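Local coordinates for yfhH hypothetical protein (PDB 1SF9) that is of unknown function but is probably a transcriptional regulator, a homodimer whose chains each combine a helical part with a small beta sheet, at residues M69-G83 / E94-W106. Numbering follows the deposited sequence.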
loop_
_atom_site.group_PDB
_atom_site.type_symbol
_atom_site.label_atom_id
_atom_site.label_comp_id
_atom_site.label_asym_id
_atom_site.label_seq_id
_atom_site.Cartn_x
_atom_site.Cartn_y
_atom_site.Cartn_z
ATOM N N MET A 69 1.898 -0.964 2.770
ATOM C CA MET A 69 0.849 -1.967 2.939
ATOM C C MET A 69 0.392 -2.082 4.371
ATOM O O MET A 69 -0.809 -2.132 4.645
ATOM C CB MET A 69 1.319 -3.321 2.422
ATOM C CG MET A 69 1.372 -3.365 0.941
ATOM S SD MET A 69 -0.245 -3.005 0.178
ATOM C CE MET A 69 -1.291 -4.131 1.026
ATOM N N ALA A 70 1.339 -2.115 5.300
ATOM C CA ALA A 70 0.969 -2.219 6.713
ATOM C C ALA A 70 0.081 -1.044 7.103
ATOM O O ALA A 70 -0.905 -1.200 7.844
ATOM C CB ALA A 70 2.227 -2.261 7.603
ATOM N N LYS A 71 0.429 0.141 6.621
ATOM C CA LYS A 71 -0.358 1.331 6.923
ATOM C C LYS A 71 -1.785 1.202 6.399
ATOM O O LYS A 71 -2.713 1.731 6.996
ATOM C CB LYS A 71 0.286 2.586 6.313
ATOM C CG LYS A 71 1.499 3.075 7.091
ATOM C CD LYS A 71 2.073 4.374 6.513
ATOM C CE LYS A 71 3.277 4.812 7.345
ATOM N NZ LYS A 71 3.944 6.052 6.819
ATOM N N ALA A 72 -1.967 0.508 5.283
ATOM C CA ALA A 72 -3.324 0.375 4.757
ATOM C C ALA A 72 -4.182 -0.470 5.710
ATOM O O ALA A 72 -5.389 -0.290 5.776
ATOM C CB ALA A 72 -3.293 -0.227 3.343
ATOM N N TYR A 73 -3.557 -1.380 6.456
ATOM C CA TYR A 73 -4.304 -2.214 7.397
ATOM C C TYR A 73 -4.723 -1.489 8.659
ATOM O O TYR A 73 -5.584 -1.972 9.391
ATOM C CB TYR A 73 -3.513 -3.483 7.745
ATOM C CG TYR A 73 -3.619 -4.543 6.674
ATOM C CD1 TYR A 73 -2.729 -4.559 5.584
ATOM C CD2 TYR A 73 -4.637 -5.505 6.704
ATOM C CE1 TYR A 73 -2.859 -5.487 4.562
ATOM C CE2 TYR A 73 -4.765 -6.447 5.686
ATOM C CZ TYR A 73 -3.872 -6.426 4.615
ATOM O OH TYR A 73 -4.042 -7.326 3.601
ATOM N N LEU A 74 -4.118 -0.333 8.922
ATOM C CA LEU A 74 -4.476 0.483 10.085
ATOM C C LEU A 74 -5.687 1.345 9.777
ATOM O O LEU A 74 -6.411 1.766 10.675
ATOM C CB LEU A 74 -3.335 1.421 10.452
ATOM C CG LEU A 74 -2.227 0.841 11.323
ATOM C CD1 LEU A 74 -1.132 1.894 11.482
ATOM C CD2 LEU A 74 -2.801 0.461 12.695
ATOM N N LEU A 75 -5.898 1.620 8.492
ATOM C CA LEU A 75 -7.002 2.459 8.066
ATOM C C LEU A 75 -8.323 1.691 7.991
ATOM O O LEU A 75 -8.352 0.463 8.098
ATOM C CB LEU A 75 -6.647 3.094 6.717
ATOM C CG LEU A 75 -5.383 3.971 6.809
ATOM C CD1 LEU A 75 -4.888 4.363 5.428
ATOM C CD2 LEU A 75 -5.695 5.226 7.631
ATOM N N ASN A 76 -9.425 2.411 7.834
ATOM C CA ASN A 76 -10.726 1.763 7.753
ATOM C C ASN A 76 -11.246 1.964 6.340
ATOM O O ASN A 76 -11.485 3.089 5.914
ATOM C CB ASN A 76 -11.704 2.380 8.758
ATOM C CG ASN A 76 -13.045 1.630 8.822
ATOM O OD1 ASN A 76 -13.366 0.799 7.957
ATOM N ND2 ASN A 76 -13.842 1.937 9.847
ATOM N N PRO A 77 -11.416 0.869 5.591
ATOM C CA PRO A 77 -11.912 0.995 4.223
ATOM C C PRO A 77 -13.181 1.831 4.112
ATOM O O PRO A 77 -13.389 2.499 3.112
ATOM C CB PRO A 77 -12.143 -0.460 3.790
ATOM C CG PRO A 77 -11.175 -1.235 4.631
ATOM C CD PRO A 77 -11.243 -0.546 5.971
ATOM N N GLU A 78 -14.034 1.814 5.135
ATOM C CA GLU A 78 -15.270 2.586 5.035
ATOM C C GLU A 78 -15.082 4.096 5.058
ATOM O O GLU A 78 -16.030 4.849 4.813
ATOM C CB GLU A 78 -16.288 2.140 6.100
ATOM C CG GLU A 78 -15.774 2.052 7.509
ATOM C CD GLU A 78 -16.784 1.401 8.453
ATOM O OE1 GLU A 78 -17.209 0.254 8.186
ATOM O OE2 GLU A 78 -17.156 2.033 9.460
ATOM N N ASP A 79 -13.862 4.552 5.322
ATOM C CA ASP A 79 -13.602 5.987 5.309
ATOM C C ASP A 79 -13.256 6.478 3.899
ATOM O O ASP A 79 -12.941 7.654 3.702
ATOM C CB ASP A 79 -12.464 6.353 6.253
ATOM C CG ASP A 79 -12.816 6.118 7.707
ATOM O OD1 ASP A 79 -14.013 6.178 8.043
ATOM O OD2 ASP A 79 -11.893 5.889 8.501
ATOM N N TYR A 80 -13.328 5.572 2.926
ATOM C CA TYR A 80 -13.036 5.882 1.533
ATOM C C TYR A 80 -14.313 5.655 0.757
ATOM O O TYR A 80 -15.042 4.688 1.001
ATOM C CB TYR A 80 -11.901 5.053 1.054
ATOM C CG TYR A 80 -10.676 5.389 1.873
ATOM C CD1 TYR A 80 -9.795 6.369 1.423
ATOM C CD2 TYR A 80 -10.443 4.719 3.076
ATOM C CE1 TYR A 80 -8.678 6.701 2.188
ATOM C CE2 TYR A 80 -9.328 5.052 3.845
ATOM C CZ TYR A 80 -8.447 6.047 3.403
ATOM O OH TYR A 80 -7.372 6.386 4.160
ATOM N N SER A 81 -14.600 6.537 -0.190
ATOM C CA SER A 81 -15.855 6.425 -0.894
ATOM C C SER A 81 -15.833 6.210 -2.383
ATOM O O SER A 81 -15.179 6.952 -3.080
ATOM C CB SER A 81 -16.691 7.697 -0.673
ATOM O OG SER A 81 -16.872 7.979 0.694
ATOM N N PRO A 82 -16.550 5.191 -2.884
ATOM C CA PRO A 82 -16.589 4.973 -4.328
ATOM C C PRO A 82 -17.171 6.271 -4.941
ATOM O O PRO A 82 -18.124 6.859 -4.405
ATOM C CB PRO A 82 -17.547 3.790 -4.467
ATOM C CG PRO A 82 -17.235 2.977 -3.259
ATOM C CD PRO A 82 -17.031 3.999 -2.156
ATOM N N GLY A 83 -16.584 6.726 -6.036
ATOM C CA GLY A 83 -17.065 7.927 -6.679
ATOM C C GLY A 83 -16.321 9.176 -6.294
ATOM O O GLY A 83 -16.446 10.202 -6.977
ATOM N N GLU A 94 -4.488 12.220 -9.627
ATOM C CA GLU A 94 -5.785 12.134 -8.919
ATOM C C GLU A 94 -6.364 10.782 -9.281
ATOM O O GLU A 94 -6.258 10.341 -10.427
ATOM C CB GLU A 94 -6.739 13.249 -9.372
ATOM C CG GLU A 94 -6.407 14.595 -8.712
ATOM C CD GLU A 94 -7.367 15.725 -9.084
ATOM O OE1 GLU A 94 -8.493 15.469 -9.572
ATOM O OE2 GLU A 94 -6.977 16.896 -8.875
ATOM N N PHE A 95 -6.957 10.125 -8.293
ATOM C CA PHE A 95 -7.491 8.787 -8.474
ATOM C C PHE A 95 -8.937 8.742 -8.010
ATOM O O PHE A 95 -9.247 9.081 -6.874
ATOM C CB PHE A 95 -6.630 7.838 -7.634
ATOM C CG PHE A 95 -6.988 6.381 -7.767
ATOM C CD1 PHE A 95 -7.803 5.766 -6.834
ATOM C CD2 PHE A 95 -6.437 5.606 -8.791
ATOM C CE1 PHE A 95 -8.062 4.397 -6.916
ATOM C CE2 PHE A 95 -6.697 4.231 -8.876
ATOM C CZ PHE A 95 -7.501 3.630 -7.935
ATOM N N THR A 96 -9.806 8.309 -8.900
ATOM C CA THR A 96 -11.223 8.177 -8.594
ATOM C C THR A 96 -11.506 6.722 -8.234
ATOM O O THR A 96 -11.166 5.808 -8.982
ATOM C CB THR A 96 -12.059 8.600 -9.814
ATOM O OG1 THR A 96 -11.725 9.965 -10.153
ATOM C CG2 THR A 96 -13.554 8.454 -9.521
ATOM N N ILE A 97 -12.143 6.508 -7.087
ATOM C CA ILE A 97 -12.434 5.151 -6.650
ATOM C C ILE A 97 -13.672 4.555 -7.339
ATOM O O ILE A 97 -14.706 5.206 -7.432
ATOM C CB ILE A 97 -12.684 5.115 -5.135
ATOM C CG1 ILE A 97 -11.412 5.556 -4.407
ATOM C CG2 ILE A 97 -13.071 3.678 -4.671
ATOM C CD1 ILE A 97 -11.495 5.344 -2.869
ATOM N N SER A 98 -13.548 3.323 -7.824
ATOM C CA SER A 98 -14.674 2.617 -8.442
ATOM C C SER A 98 -15.311 1.774 -7.334
ATOM O O SER A 98 -16.543 1.747 -7.160
ATOM C CB SER A 98 -14.213 1.726 -9.592
ATOM O OG SER A 98 -13.745 2.524 -10.685
ATOM N N TYR A 99 -14.462 1.038 -6.613
ATOM C CA TYR A 99 -14.938 0.240 -5.488
ATOM C C TYR A 99 -13.782 -0.164 -4.592
ATOM O O TYR A 99 -12.599 0.008 -4.929
ATOM C CB TYR A 99 -15.693 -1.038 -5.944
ATOM C CG TYR A 99 -14.853 -2.005 -6.733
ATOM C CD1 TYR A 99 -14.149 -3.034 -6.100
ATOM C CD2 TYR A 99 -14.730 -1.873 -8.109
ATOM C CE1 TYR A 99 -13.340 -3.914 -6.841
ATOM C CE2 TYR A 99 -13.913 -2.746 -8.848
ATOM C CZ TYR A 99 -13.232 -3.756 -8.201
ATOM O OH TYR A 99 -12.436 -4.608 -8.948
ATOM N N LEU A 100 -14.122 -0.684 -3.425
ATOM C CA LEU A 100 -13.103 -1.117 -2.476
ATOM C C LEU A 100 -13.115 -2.631 -2.355
ATOM O O LEU A 100 -14.165 -3.265 -2.526
ATOM C CB LEU A 100 -13.382 -0.528 -1.092
ATOM C CG LEU A 100 -13.459 1.004 -0.990
ATOM C CD1 LEU A 100 -14.006 1.396 0.356
ATOM C CD2 LEU A 100 -12.073 1.581 -1.198
ATOM N N ASN A 101 -11.937 -3.215 -2.116
ATOM C CA ASN A 101 -11.871 -4.658 -1.870
ATOM C C ASN A 101 -10.648 -4.874 -0.983
ATOM O O ASN A 101 -9.527 -4.536 -1.362
ATOM C CB ASN A 101 -11.748 -5.470 -3.149
ATOM C CG ASN A 101 -11.888 -6.957 -2.875
ATOM O OD1 ASN A 101 -12.579 -7.345 -1.945
ATOM N ND2 ASN A 101 -11.251 -7.775 -3.680
ATOM N N GLY A 102 -10.870 -5.423 0.201
ATOM C CA GLY A 102 -9.773 -5.607 1.123
ATOM C C GLY A 102 -9.239 -4.233 1.503
ATOM O O GLY A 102 -10.014 -3.327 1.836
ATOM N N VAL A 103 -7.918 -4.067 1.456
ATOM C CA VAL A 103 -7.324 -2.771 1.781
ATOM C C VAL A 103 -6.986 -1.982 0.514
ATOM O O VAL A 103 -6.242 -1.008 0.563
ATOM C CB VAL A 103 -6.039 -2.920 2.664
ATOM C CG1 VAL A 103 -6.401 -3.657 3.962
ATOM C CG2 VAL A 103 -4.949 -3.647 1.926
ATOM N N PHE A 104 -7.556 -2.391 -0.612
ATOM C CA PHE A 104 -7.285 -1.673 -1.859
ATOM C C PHE A 104 -8.482 -0.929 -2.391
ATOM O O PHE A 104 -9.645 -1.264 -2.124
ATOM C CB PHE A 104 -6.811 -2.643 -2.953
ATOM C CG PHE A 104 -5.449 -3.227 -2.698
ATOM C CD1 PHE A 104 -4.318 -2.558 -3.140
ATOM C CD2 PHE A 104 -5.303 -4.408 -1.959
ATOM C CE1 PHE A 104 -3.021 -3.060 -2.839
ATOM C CE2 PHE A 104 -4.022 -4.914 -1.658
ATOM C CZ PHE A 104 -2.891 -4.234 -2.097
ATOM N N ALA A 105 -8.183 0.129 -3.127
ATOM C CA ALA A 105 -9.223 0.860 -3.804
ATOM C C ALA A 105 -8.984 0.578 -5.293
ATOM O O ALA A 105 -7.891 0.798 -5.825
ATOM C CB ALA A 105 -9.105 2.354 -3.529
ATOM N N TRP A 106 -10.013 0.058 -5.950
ATOM C CA TRP A 106 -9.945 -0.180 -7.387
ATOM C C TRP A 106 -10.567 1.050 -8.031
ATOM O O TRP A 106 -11.630 1.516 -7.599
ATOM C CB TRP A 106 -10.729 -1.431 -7.760
ATOM C CG TRP A 106 -9.993 -2.667 -7.374
ATOM C CD1 TRP A 106 -9.991 -3.271 -6.156
ATOM C CD2 TRP A 106 -9.082 -3.409 -8.196
ATOM N NE1 TRP A 106 -9.127 -4.359 -6.162
ATOM C CE2 TRP A 106 -8.561 -4.458 -7.403
ATOM C CE3 TRP A 106 -8.659 -3.284 -9.521
ATOM C CZ2 TRP A 106 -7.636 -5.390 -7.898
ATOM C CZ3 TRP A 106 -7.733 -4.218 -10.019
ATOM C CH2 TRP A 106 -7.236 -5.250 -9.206
#
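Val-103, in the type II' beta turn of the hairpin formed by strands 94-101 and 104-109, packs on Tyr-73 and Ala-72 of helix 57-74. Its CG1 sits over the centre of the Tyr-73 ring, 3.6 Å from the centroid, a CH-pi contact. With CG1 anti to the carbonyl carbon (chi1 -59°), Val-103 turns CG2 to the Tyr-73 rim and Met-69 CE, while its CB lies 3.9 Å from Ala-72 CB. With an alanine in place of Tyr-73, Val-103 CG1 would probably lose the aromatic face that it covers, and a gap would be likely to open between turn and helix. One turn back, Met-69, in one of its two conformers, is bent at chi2 and chi3 and crosses the Phe-104 side chain at about a right angle; SD approaches the ring obliquely, a less certain Met-aromatic contact. The Met-69 side chain also lies about 3 Å from a bound platinum ion. Glu-26 of helix 17-30 touches both Tyr-73 and Phe-104.

Beyond the helix, residues 77-83 run alongside strand 94-101. Leu-100 points CD1 at the carbonyl oxygens of Pro-77 and Tyr-80, both on the same side of it, and sets CD2 beside Tyr-80 CB, which Ile-97 CD1 meets at 4.0 Å. Pro-82 lays CB against Ser-98 O. At the far end Gly-83 N donates to Ile-97 O, 2.8 Å away and nearly straight at 165°.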